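Local coordinates for natterin-like protein (Lethenteron camtschaticum, PDB 6IUL), which is a lamprey immune protein and cytotoxin that probably recognises glycans through a jacalin-like lectin domain and forms membrane pores through an aerolysin-type module, at residues L8-N22 and V127-I141. Sequence-based numbering, arbitrary orientation.
Sequences LHIIGGQGGNAFSFN and VQGRGGSDIDSMGFI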
loop_
_atom_site.group_PDB
_atom_site.type_symbol
_atom_site.label_atom_id
_atom_site.label_comp_id
_atom_site.label_asym_id
_atom_site.label_seq_id
_atom_site.Cartn_x
_atom_site.Cartn_y
_atom_site.Cartn_z
ATOM N N LEU A 8 2.394 -0.221 -36.169
ATOM C CA LEU A 8 1.855 0.942 -36.859
ATOM C C LEU A 8 1.264 0.513 -38.201
ATOM O O LEU A 8 1.987 -0.090 -39.047
ATOM C CB LEU A 8 2.985 1.913 -37.122
ATOM C CG LEU A 8 2.651 3.104 -38.013
ATOM C CD1 LEU A 8 1.503 3.961 -37.438
ATOM C CD2 LEU A 8 3.929 3.924 -38.163
ATOM N N HIS A 9 -0.033 0.774 -38.388
ATOM C CA HIS A 9 -0.726 0.410 -39.613
ATOM C C HIS A 9 -1.410 1.667 -40.183
ATOM O O HIS A 9 -2.407 2.142 -39.667
ATOM C CB HIS A 9 -1.728 -0.708 -39.325
ATOM C CG HIS A 9 -2.367 -1.290 -40.543
ATOM N ND1 HIS A 9 -3.234 -2.368 -40.475
ATOM C CD2 HIS A 9 -2.298 -0.941 -41.849
ATOM C CE1 HIS A 9 -3.668 -2.655 -41.693
ATOM N NE2 HIS A 9 -3.110 -1.811 -42.543
ATOM N N ILE A 10 -0.848 2.183 -41.272
ATOM C CA ILE A 10 -1.290 3.438 -41.919
ATOM C C ILE A 10 -2.347 3.172 -42.991
ATOM O O ILE A 10 -2.194 2.292 -43.822
ATOM C CB ILE A 10 -0.103 4.151 -42.543
ATOM C CG1 ILE A 10 0.899 4.520 -41.444
ATOM C CG2 ILE A 10 -0.541 5.384 -43.328
ATOM C CD1 ILE A 10 2.172 5.158 -41.992
ATOM N N ILE A 11 -3.444 3.914 -42.940
ATOM C CA ILE A 11 -4.535 3.801 -43.909
ATOM C C ILE A 11 -4.763 5.134 -44.632
ATOM O O ILE A 11 -4.696 6.205 -44.016
ATOM C CB ILE A 11 -5.830 3.359 -43.230
ATOM C CG1 ILE A 11 -5.744 1.868 -42.897
ATOM C CG2 ILE A 11 -7.067 3.590 -44.124
ATOM C CD1 ILE A 11 -5.492 0.912 -44.060
ATOM N N GLY A 12 -5.021 5.072 -45.940
ATOM C CA GLY A 12 -5.299 6.263 -46.732
ATOM C C GLY A 12 -4.726 6.269 -48.141
ATOM O O GLY A 12 -4.629 5.228 -48.774
ATOM N N GLY A 13 -4.346 7.452 -48.628
ATOM C CA GLY A 13 -3.727 7.601 -49.947
ATOM C C GLY A 13 -2.211 7.691 -49.937
ATOM O O GLY A 13 -1.590 7.406 -48.925
ATOM N N GLN A 14 -1.635 8.175 -51.038
ATOM C CA GLN A 14 -0.173 8.229 -51.260
ATOM C C GLN A 14 0.404 9.608 -51.237
ATOM O O GLN A 14 1.631 9.761 -51.184
ATOM C CB GLN A 14 0.182 7.588 -52.620
ATOM C CG GLN A 14 -0.619 6.345 -52.935
ATOM C CD GLN A 14 -0.098 5.150 -52.189
ATOM O OE1 GLN A 14 -0.213 5.004 -50.956
ATOM N NE2 GLN A 14 0.486 4.251 -52.956
ATOM N N GLY A 15 -0.451 10.630 -51.310
ATOM C CA GLY A 15 0.021 12.029 -51.370
ATOM C C GLY A 15 0.365 12.559 -50.004
ATOM O O GLY A 15 0.276 11.812 -49.002
ATOM N N GLY A 16 0.761 13.838 -49.957
ATOM C CA GLY A 16 1.079 14.553 -48.748
ATOM C C GLY A 16 2.483 14.343 -48.281
ATOM O O GLY A 16 3.178 13.507 -48.826
ATOM N N ASN A 17 2.886 15.080 -47.235
ATOM C CA ASN A 17 4.204 15.005 -46.658
ATOM C C ASN A 17 4.169 14.178 -45.374
ATOM O O ASN A 17 3.214 14.287 -44.565
ATOM C CB ASN A 17 4.675 16.418 -46.290
ATOM C CG ASN A 17 4.818 17.305 -47.509
ATOM O OD1 ASN A 17 5.157 16.825 -48.586
ATOM N ND2 ASN A 17 4.554 18.588 -47.352
ATOM N N ALA A 18 5.229 13.403 -45.169
ATOM C CA ALA A 18 5.372 12.548 -43.990
ATOM C C ALA A 18 5.386 13.344 -42.712
ATOM O O ALA A 18 5.987 14.403 -42.635
ATOM C CB ALA A 18 6.644 11.669 -44.094
ATOM N N PHE A 19 4.684 12.820 -41.703
ATOM C CA PHE A 19 4.807 13.309 -40.320
ATOM C C PHE A 19 4.857 12.162 -39.368
ATOM O O PHE A 19 4.362 11.064 -39.678
ATOM C CB PHE A 19 3.662 14.271 -39.972
ATOM C CG PHE A 19 2.268 13.653 -40.037
ATOM C CD1 PHE A 19 1.761 12.965 -38.955
ATOM C CD2 PHE A 19 1.491 13.751 -41.177
ATOM C CE1 PHE A 19 0.510 12.391 -39.002
ATOM C CE2 PHE A 19 0.244 13.176 -41.249
ATOM C CZ PHE A 19 -0.269 12.512 -40.138
ATOM N N SER A 20 5.472 12.401 -38.224
ATOM C CA SER A 20 5.499 11.452 -37.117
ATOM C C SER A 20 5.500 12.192 -35.803
ATOM O O SER A 20 6.327 13.036 -35.589
ATOM C CB SER A 20 6.746 10.550 -37.193
ATOM O OG SER A 20 6.637 9.428 -36.314
ATOM N N PHE A 21 4.564 11.862 -34.919
ATOM C CA PHE A 21 4.453 12.496 -33.624
ATOM C C PHE A 21 4.394 11.319 -32.666
ATOM O O PHE A 21 3.362 10.607 -32.564
ATOM C CB PHE A 21 3.169 13.350 -33.559
ATOM C CG PHE A 21 2.977 14.080 -32.263
ATOM C CD1 PHE A 21 3.924 14.966 -31.829
ATOM C CD2 PHE A 21 1.855 13.878 -31.487
ATOM C CE1 PHE A 21 3.772 15.631 -30.649
ATOM C CE2 PHE A 21 1.693 14.534 -30.291
ATOM C CZ PHE A 21 2.632 15.429 -29.884
ATOM N N ASN A 22 5.495 11.119 -31.959
ATOM C CA ASN A 22 5.751 9.853 -31.255
ATOM C C ASN A 22 6.347 10.107 -29.891
ATOM O O ASN A 22 7.359 10.771 -29.801
ATOM C CB ASN A 22 6.730 9.042 -32.109
ATOM C CG ASN A 22 6.971 7.647 -31.577
ATOM O OD1 ASN A 22 6.567 7.324 -30.478
ATOM N ND2 ASN A 22 7.629 6.795 -32.365
ATOM N N VAL A 127 0.952 9.317 -33.475
ATOM C CA VAL A 127 0.481 9.056 -34.846
ATOM C C VAL A 127 1.562 9.233 -35.879
ATOM O O VAL A 127 2.559 9.863 -35.624
ATOM C CB VAL A 127 -0.664 9.994 -35.242
ATOM C CG1 VAL A 127 -1.867 9.764 -34.341
ATOM C CG2 VAL A 127 -0.202 11.454 -35.179
ATOM N N GLN A 128 1.339 8.671 -37.056
ATOM C CA GLN A 128 2.292 8.797 -38.129
ATOM C C GLN A 128 1.549 8.658 -39.420
ATOM O O GLN A 128 0.626 7.835 -39.540
ATOM C CB GLN A 128 3.368 7.694 -38.035
ATOM C CG GLN A 128 4.499 7.802 -39.067
ATOM C CD GLN A 128 5.734 6.966 -38.670
ATOM O OE1 GLN A 128 6.216 7.060 -37.548
ATOM N NE2 GLN A 128 6.210 6.136 -39.594
ATOM N N GLY A 129 1.928 9.448 -40.412
ATOM C CA GLY A 129 1.278 9.365 -41.693
ATOM C C GLY A 129 1.746 10.402 -42.694
ATOM O O GLY A 129 2.921 10.789 -42.694
ATOM N N ARG A 130 0.833 10.815 -43.576
ATOM C CA ARG A 130 1.141 11.860 -44.549
ATOM C C ARG A 130 -0.028 12.829 -44.648
ATOM O O ARG A 130 -1.190 12.415 -44.673
ATOM C CB ARG A 130 1.441 11.273 -45.931
ATOM C CG ARG A 130 2.725 10.493 -46.039
ATOM C CD ARG A 130 2.878 9.882 -47.427
ATOM N NE ARG A 130 4.210 9.288 -47.566
ATOM C CZ ARG A 130 5.346 10.006 -47.675
ATOM N NH1 ARG A 130 6.523 9.379 -47.799
ATOM N NH2 ARG A 130 5.332 11.362 -47.683
ATOM N N GLY A 131 0.296 14.112 -44.678
ATOM C CA GLY A 131 -0.697 15.168 -44.701
ATOM C C GLY A 131 -0.273 16.359 -45.543
ATOM O O GLY A 131 0.927 16.633 -45.734
ATOM N N GLY A 132 -1.277 17.066 -46.053
ATOM C CA GLY A 132 -1.042 18.316 -46.797
ATOM C C GLY A 132 -2.090 19.294 -46.345
ATOM O O GLY A 132 -2.068 19.751 -45.212
ATOM N N SER A 133 -3.035 19.578 -47.228
ATOM C CA SER A 133 -4.216 20.341 -46.847
ATOM C C SER A 133 -5.069 19.467 -45.923
ATOM O O SER A 133 -5.628 19.964 -44.947
ATOM C CB SER A 133 -5.034 20.744 -48.069
ATOM O OG SER A 133 -4.346 21.765 -48.759
ATOM N N ASP A 134 -5.105 18.164 -46.228
ATOM C CA ASP A 134 -5.856 17.197 -45.473
ATOM C C ASP A 134 -4.937 16.116 -44.864
ATOM O O ASP A 134 -3.705 16.182 -45.007
ATOM C CB ASP A 134 -6.882 16.511 -46.374
ATOM C CG ASP A 134 -7.742 17.468 -47.163
ATOM O OD1 ASP A 134 -7.995 18.599 -46.704
ATOM O OD2 ASP A 134 -8.146 17.032 -48.270
ATOM N N ILE A 135 -5.551 15.109 -44.213
ATOM C CA ILE A 135 -4.825 13.914 -43.849
ATOM C C ILE A 135 -4.911 12.873 -44.971
ATOM O O ILE A 135 -5.899 12.144 -45.127
ATOM C CB ILE A 135 -5.348 13.328 -42.530
ATOM C CG1 ILE A 135 -5.334 14.380 -41.401
ATOM C CG2 ILE A 135 -4.559 12.091 -42.166
ATOM C CD1 ILE A 135 -3.972 14.930 -41.077
ATOM N N ASP A 136 -3.863 12.816 -45.781
ATOM C CA ASP A 136 -3.786 11.837 -46.865
ATOM C C ASP A 136 -3.747 10.397 -46.367
ATOM O O ASP A 136 -4.377 9.515 -46.930
ATOM C CB ASP A 136 -2.535 12.115 -47.696
ATOM C CG ASP A 136 -2.610 13.439 -48.443
ATOM O OD1 ASP A 136 -2.216 14.466 -47.825
ATOM O OD2 ASP A 136 -3.040 13.410 -49.640
ATOM N N SER A 137 -2.985 10.172 -45.304
ATOM C CA SER A 137 -2.946 8.882 -44.660
ATOM C C SER A 137 -2.510 9.016 -43.218
ATOM O O SER A 137 -1.802 9.940 -42.836
ATOM C CB SER A 137 -2.038 7.931 -45.461
ATOM O OG SER A 137 -0.734 8.433 -45.465
ATOM N N MET A 138 -2.955 8.101 -42.381
ATOM C CA MET A 138 -2.495 8.103 -40.984
ATOM C C MET A 138 -2.680 6.754 -40.339
ATOM O O MET A 138 -3.576 5.971 -40.740
ATOM C CB MET A 138 -3.235 9.135 -40.162
ATOM C CG MET A 138 -2.481 9.605 -38.931
ATOM S SD MET A 138 -3.426 10.705 -37.868
ATOM C CE MET A 138 -3.286 12.263 -38.673
ATOM N N GLY A 139 -1.828 6.494 -39.326
ATOM C CA GLY A 139 -2.034 5.379 -38.442
ATOM C C GLY A 139 -1.635 5.753 -37.032
ATOM O O GLY A 139 -0.979 6.772 -36.789
ATOM N N PHE A 140 -2.038 4.921 -36.089
ATOM C CA PHE A 140 -1.703 5.127 -34.666
ATOM C C PHE A 140 -0.560 4.202 -34.250
ATOM O O PHE A 140 -0.570 3.000 -34.549
ATOM C CB PHE A 140 -2.932 4.877 -33.802
ATOM C CG PHE A 140 -4.019 5.933 -33.956
ATOM C CD1 PHE A 140 -4.849 5.936 -35.049
ATOM C CD2 PHE A 140 -4.229 6.887 -32.987
ATOM C CE1 PHE A 140 -5.843 6.887 -35.211
ATOM C CE2 PHE A 140 -5.224 7.858 -33.135
ATOM C CZ PHE A 140 -6.032 7.855 -34.242
ATOM N N ILE A 141 0.435 4.775 -33.595
ATOM C CA ILE A 141 1.567 4.029 -33.086
ATOM C C ILE A 141 1.201 3.401 -31.756
ATOM O O ILE A 141 0.924 4.105 -30.816
ATOM C CB ILE A 141 2.790 4.923 -32.847
ATOM C CG1 ILE A 141 3.199 5.592 -34.152
ATOM C CG2 ILE A 141 3.993 4.095 -32.400
ATOM C CD1 ILE A 141 4.191 6.719 -33.985
HETATM O O HOH W 1 -1.529 0.881 -35.986
HETATM O O HOH W 2 -3.325 2.504 -37.093
HETATM O O HOH W 3 7.055 13.257 -47.238
#
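The ring of F19 lies over the backbone of G129, whose CA sits 4.0 Å from the F19 ring centroid in a CH-pi contact, 20° off the ring normal. With chi1 at 62°, F19 CG falls between the backbone N and the carbonyl carbon, which folds the ring back across strand 127-131. M138 reaches the ring from the next strand: its CE is 3.4 Å from F19 CZ, its sulfur stands at the ring edge as a Met-aromatic contact, and V127 CG2 also meets the edge. F57 stacks on F19 from strand 54-58. The face of A18, S20, Q128 and R130 carries the polar side-chain bonds. S20 OG donates to Q128 OE1 at 2.7 Å from above the amide plane, while the L8 side chain crosses that of Q128 at about a right angle. R130, extended to NE, sets a guanidinium face against A18 CB; its NH2 makes a bent bond (139°) to G16 O, and a water bridges R130 NH2 to A18 N. Across the hairpin, I11 pairs with M138 by two backbone bonds, and G13 N bonds D136 O at 2.7 Å; two waters bridge H9 and F140. This hairpin, flanked by strands 6-12 and 17-22, is characteristic of the jacalin-like beta-prism fold.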